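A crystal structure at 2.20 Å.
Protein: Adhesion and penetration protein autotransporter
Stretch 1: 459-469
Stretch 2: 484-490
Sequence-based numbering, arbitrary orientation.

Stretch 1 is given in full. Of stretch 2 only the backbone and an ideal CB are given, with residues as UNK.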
# COMPACT_ATOMS: atom_id res chain seq x y z
N GLN A 459 -36.65 -20.11 23.02
CA GLN A 459 -36.51 -18.67 22.80
C GLN A 459 -36.85 -17.91 24.08
O GLN A 459 -37.87 -18.18 24.72
CB GLN A 459 -37.42 -18.23 21.65
CG GLN A 459 -37.54 -16.72 21.44
CD GLN A 459 -38.56 -16.38 20.37
OE1 GLN A 459 -38.55 -16.96 19.29
NE2 GLN A 459 -39.45 -15.44 20.67
N LEU A 460 -35.98 -16.98 24.46
CA LEU A 460 -36.17 -16.23 25.70
C LEU A 460 -36.92 -14.92 25.44
O LEU A 460 -36.46 -14.07 24.68
CB LEU A 460 -34.82 -15.92 26.36
CG LEU A 460 -33.86 -17.10 26.57
CD1 LEU A 460 -32.63 -16.66 27.37
CD2 LEU A 460 -34.57 -18.25 27.25
N ASN A 461 -38.07 -14.76 26.09
CA ASN A 461 -38.80 -13.51 26.00
C ASN A 461 -38.80 -12.74 27.32
O ASN A 461 -39.60 -11.84 27.51
CB ASN A 461 -40.24 -13.74 25.53
CG ASN A 461 -40.35 -13.75 24.01
OD1 ASN A 461 -41.42 -13.49 23.47
ND2 ASN A 461 -39.25 -14.06 23.34
N ASP A 462 -37.88 -13.10 28.21
CA ASP A 462 -37.77 -12.43 29.51
C ASP A 462 -36.51 -12.89 30.23
O ASP A 462 -35.87 -13.86 29.83
CB ASP A 462 -39.01 -12.72 30.36
CG ASP A 462 -39.12 -11.81 31.59
OD1 ASP A 462 -38.37 -10.81 31.69
OD2 ASP A 462 -39.97 -12.09 32.46
N ASP A 463 -36.15 -12.18 31.30
CA ASP A 463 -35.01 -12.57 32.12
C ASP A 463 -35.45 -13.48 33.26
O ASP A 463 -36.64 -13.60 33.56
CB ASP A 463 -34.29 -11.35 32.68
CG ASP A 463 -33.80 -10.42 31.59
OD1 ASP A 463 -33.20 -10.90 30.61
OD2 ASP A 463 -34.00 -9.19 31.72
N LYS A 464 -34.47 -14.12 33.89
CA LYS A 464 -34.70 -14.94 35.06
C LYS A 464 -35.84 -15.93 34.88
O LYS A 464 -36.75 -15.97 35.69
CB LYS A 464 -34.98 -14.05 36.26
CG LYS A 464 -33.90 -13.03 36.51
CD LYS A 464 -33.92 -12.58 37.95
CE LYS A 464 -32.53 -12.13 38.40
NZ LYS A 464 -32.28 -12.49 39.83
N GLN A 465 -35.77 -16.74 33.83
CA GLN A 465 -36.83 -17.69 33.52
C GLN A 465 -36.51 -19.08 34.02
O GLN A 465 -37.40 -19.92 34.19
CB GLN A 465 -37.08 -17.73 32.01
CG GLN A 465 -37.77 -16.50 31.47
CD GLN A 465 -39.23 -16.45 31.87
OE1 GLN A 465 -39.72 -15.43 32.39
NE2 GLN A 465 -39.94 -17.54 31.64
N PHE A 466 -35.23 -19.32 34.25
CA PHE A 466 -34.76 -20.62 34.70
C PHE A 466 -33.36 -20.49 35.25
O PHE A 466 -32.67 -19.51 34.99
CB PHE A 466 -34.75 -21.61 33.54
CG PHE A 466 -33.83 -21.22 32.42
CD1 PHE A 466 -32.51 -21.64 32.41
CD2 PHE A 466 -34.28 -20.42 31.39
CE1 PHE A 466 -31.65 -21.27 31.38
CE2 PHE A 466 -33.43 -20.04 30.36
CZ PHE A 466 -32.11 -20.48 30.36
N ASP A 467 -32.95 -21.50 35.99
CA ASP A 467 -31.62 -21.58 36.56
C ASP A 467 -30.70 -22.15 35.48
O ASP A 467 -30.91 -23.25 34.99
CB ASP A 467 -31.68 -22.49 37.81
CG ASP A 467 -30.34 -22.68 38.49
OD1 ASP A 467 -29.31 -22.15 37.99
OD2 ASP A 467 -30.32 -23.36 39.54
N THR A 468 -29.68 -21.39 35.09
CA THR A 468 -28.85 -21.80 33.96
C THR A 468 -28.07 -23.08 34.25
O THR A 468 -27.58 -23.73 33.33
CB THR A 468 -27.89 -20.70 33.50
OG1 THR A 468 -26.97 -20.39 34.55
CG2 THR A 468 -28.66 -19.44 33.11
N ASP A 469 -27.96 -23.45 35.52
CA ASP A 469 -27.34 -24.71 35.89
C ASP A 469 -28.25 -25.89 35.58
O ASP A 469 -27.80 -27.03 35.53
CB ASP A 469 -26.99 -24.71 37.39
CG ASP A 469 -25.81 -23.81 37.72
OD1 ASP A 469 -25.09 -23.40 36.77
OD2 ASP A 469 -25.61 -23.51 38.92
N UNK A 484 -31.89 -11.50 22.34
CA UNK A 484 -31.53 -10.20 22.89
C UNK A 484 -31.29 -10.19 24.38
O UNK A 484 -31.07 -9.13 24.97
CB UNK A 484 -32.63 -9.19 22.56
N UNK A 485 -31.33 -11.36 25.01
CA UNK A 485 -31.13 -11.43 26.46
C UNK A 485 -29.74 -11.94 26.79
O UNK A 485 -29.04 -12.46 25.92
CB UNK A 485 -32.18 -12.33 27.11
N UNK A 486 -29.33 -11.79 28.04
CA UNK A 486 -28.01 -12.26 28.43
C UNK A 486 -28.09 -13.30 29.53
O UNK A 486 -29.00 -13.28 30.35
CB UNK A 486 -27.14 -11.09 28.88
N UNK A 487 -27.13 -14.22 29.52
CA UNK A 487 -27.08 -15.30 30.50
C UNK A 487 -25.66 -15.48 30.99
O UNK A 487 -24.71 -15.20 30.26
CB UNK A 487 -27.61 -16.61 29.91
N UNK A 488 -25.53 -15.95 32.22
CA UNK A 488 -24.25 -16.41 32.73
C UNK A 488 -24.38 -17.89 33.06
O UNK A 488 -25.38 -18.31 33.64
CB UNK A 488 -23.81 -15.60 33.95
N UNK A 489 -23.37 -18.67 32.68
CA UNK A 489 -23.28 -20.07 33.07
C UNK A 489 -22.03 -20.30 33.92
O UNK A 489 -21.02 -19.61 33.76
CB UNK A 489 -23.26 -20.97 31.83
N UNK A 490 -22.09 -21.29 34.81
CA UNK A 490 -20.88 -21.81 35.43
C UNK A 490 -20.26 -22.80 34.45
O UNK A 490 -19.15 -22.59 33.96
CB UNK A 490 -21.17 -22.47 36.78

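Position 484 has phi/psi of 84/5°, and its ideal CB has nothing of the first stretch within 5.5 Å. Positive phi by itself favours glycine, although asparagine or aspartate can also adopt it. The residue is Gly484, which makes no contact with the first stretch.

At position 485 the CA-to-CB bond points toward the first stretch. The ideal CB lies 3.9 Å from Asp463 OD1, 4.4 Å from Leu460 CD1 and 4.8 Å from Asp462 O, so the side chain must run along a turn lined with backbone polar groups, a carboxylate and one leucine methyl. A flat, partly polar group would suit, such as histidine, asparagine or glutamine; an aromatic ring could also lie here. The residue is His485, with chi1 in m. Its ring lies along the turn, with Asp462 O over one face. ND1 is 3.2 Å from Leu460 O and NE2 is 3.4 Å from Asp462 N, but poor angles rule out a hydrogen bond in both cases. The imidazole therefore packs against the turn without hydrogen bonding to it, while ND1 is bonded to a residue next to one of the stretches.

Position 486 points away and has open space, so many small or polar residues would do. It is Ser486, whose backbone meets Asp463 through water: one water donates to Asp463 OD1 and Ser486 O, and another donates to Asp463 OD1 and accepts from Ser486 N.

Position 487 again points toward the first stretch, its ideal CB 4.4 Å from Thr468 CG2. Beyond lie Leu460 and the Phe466 ring, an apolar setting for leucine, isoleucine, methionine or valine. Leu487 fills it: its CD1 lies 3.9 Å from Leu460 CD1 and 4.3 Å from Phe466 CZ, and its CD2 packs 4.1 Å from Thr468 CG2.

Position 488 points sideways with no neighbour near its CB; beta-branched or polar residues would suit the extended backbone. It is Thr488, which contributes its carbonyl: Thr468 OG1 donates to Thr488 O at 2.8 Å.

At position 489 the CB points sideways, 4.6 Å from Thr468 OG1. A long apolar or aromatic side chain could turn back over Thr468. Phe489 does so, presenting a ring face to Thr468 CB, which sits 4.1 Å from the ring centroid in a CH-pi contact.

The ideal CB of position 490 is 4.0 Å from Asp469 OD1, which invites lysine or arginine, or a neutral donor. Lys490 reaches back in a nearly extended conformation, and its NZ forms a hydrogen-bonded salt bridge with Asp469 OD2 at 2.9 Å.

Stretch 2, residues 484-490: GHSLTFK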
# COMPACT_ATOMS: atom_id res chain seq x y z
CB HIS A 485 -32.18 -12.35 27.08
CG HIS A 485 -33.57 -11.78 27.06
ND1 HIS A 485 -34.41 -11.93 25.98
CD2 HIS A 485 -34.26 -11.07 27.98
CE1 HIS A 485 -35.56 -11.33 26.24
NE2 HIS A 485 -35.50 -10.81 27.45
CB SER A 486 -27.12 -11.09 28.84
OG SER A 486 -26.80 -10.30 27.71
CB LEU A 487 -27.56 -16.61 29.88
CG LEU A 487 -28.98 -16.68 29.35
CD1 LEU A 487 -29.19 -17.97 28.56
CD2 LEU A 487 -29.97 -16.58 30.50
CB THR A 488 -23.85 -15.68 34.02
OG1 THR A 488 -23.66 -14.30 33.74
CG2 THR A 488 -22.56 -16.26 34.58
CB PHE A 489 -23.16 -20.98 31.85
CG PHE A 489 -24.40 -21.03 30.99
CD1 PHE A 489 -25.29 -22.08 31.11
CD2 PHE A 489 -24.63 -20.07 30.03
CE1 PHE A 489 -26.42 -22.16 30.31
CE2 PHE A 489 -25.75 -20.14 29.22
CZ PHE A 489 -26.64 -21.18 29.36
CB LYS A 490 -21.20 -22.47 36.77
CG LYS A 490 -21.71 -21.48 37.80
CD LYS A 490 -22.27 -22.18 39.02
CE LYS A 490 -23.02 -21.21 39.91
NZ LYS A 490 -24.03 -21.91 40.74
O HOH W 1 -31.78 -13.01 30.70
O HOH W 2 -31.03 -10.11 29.81
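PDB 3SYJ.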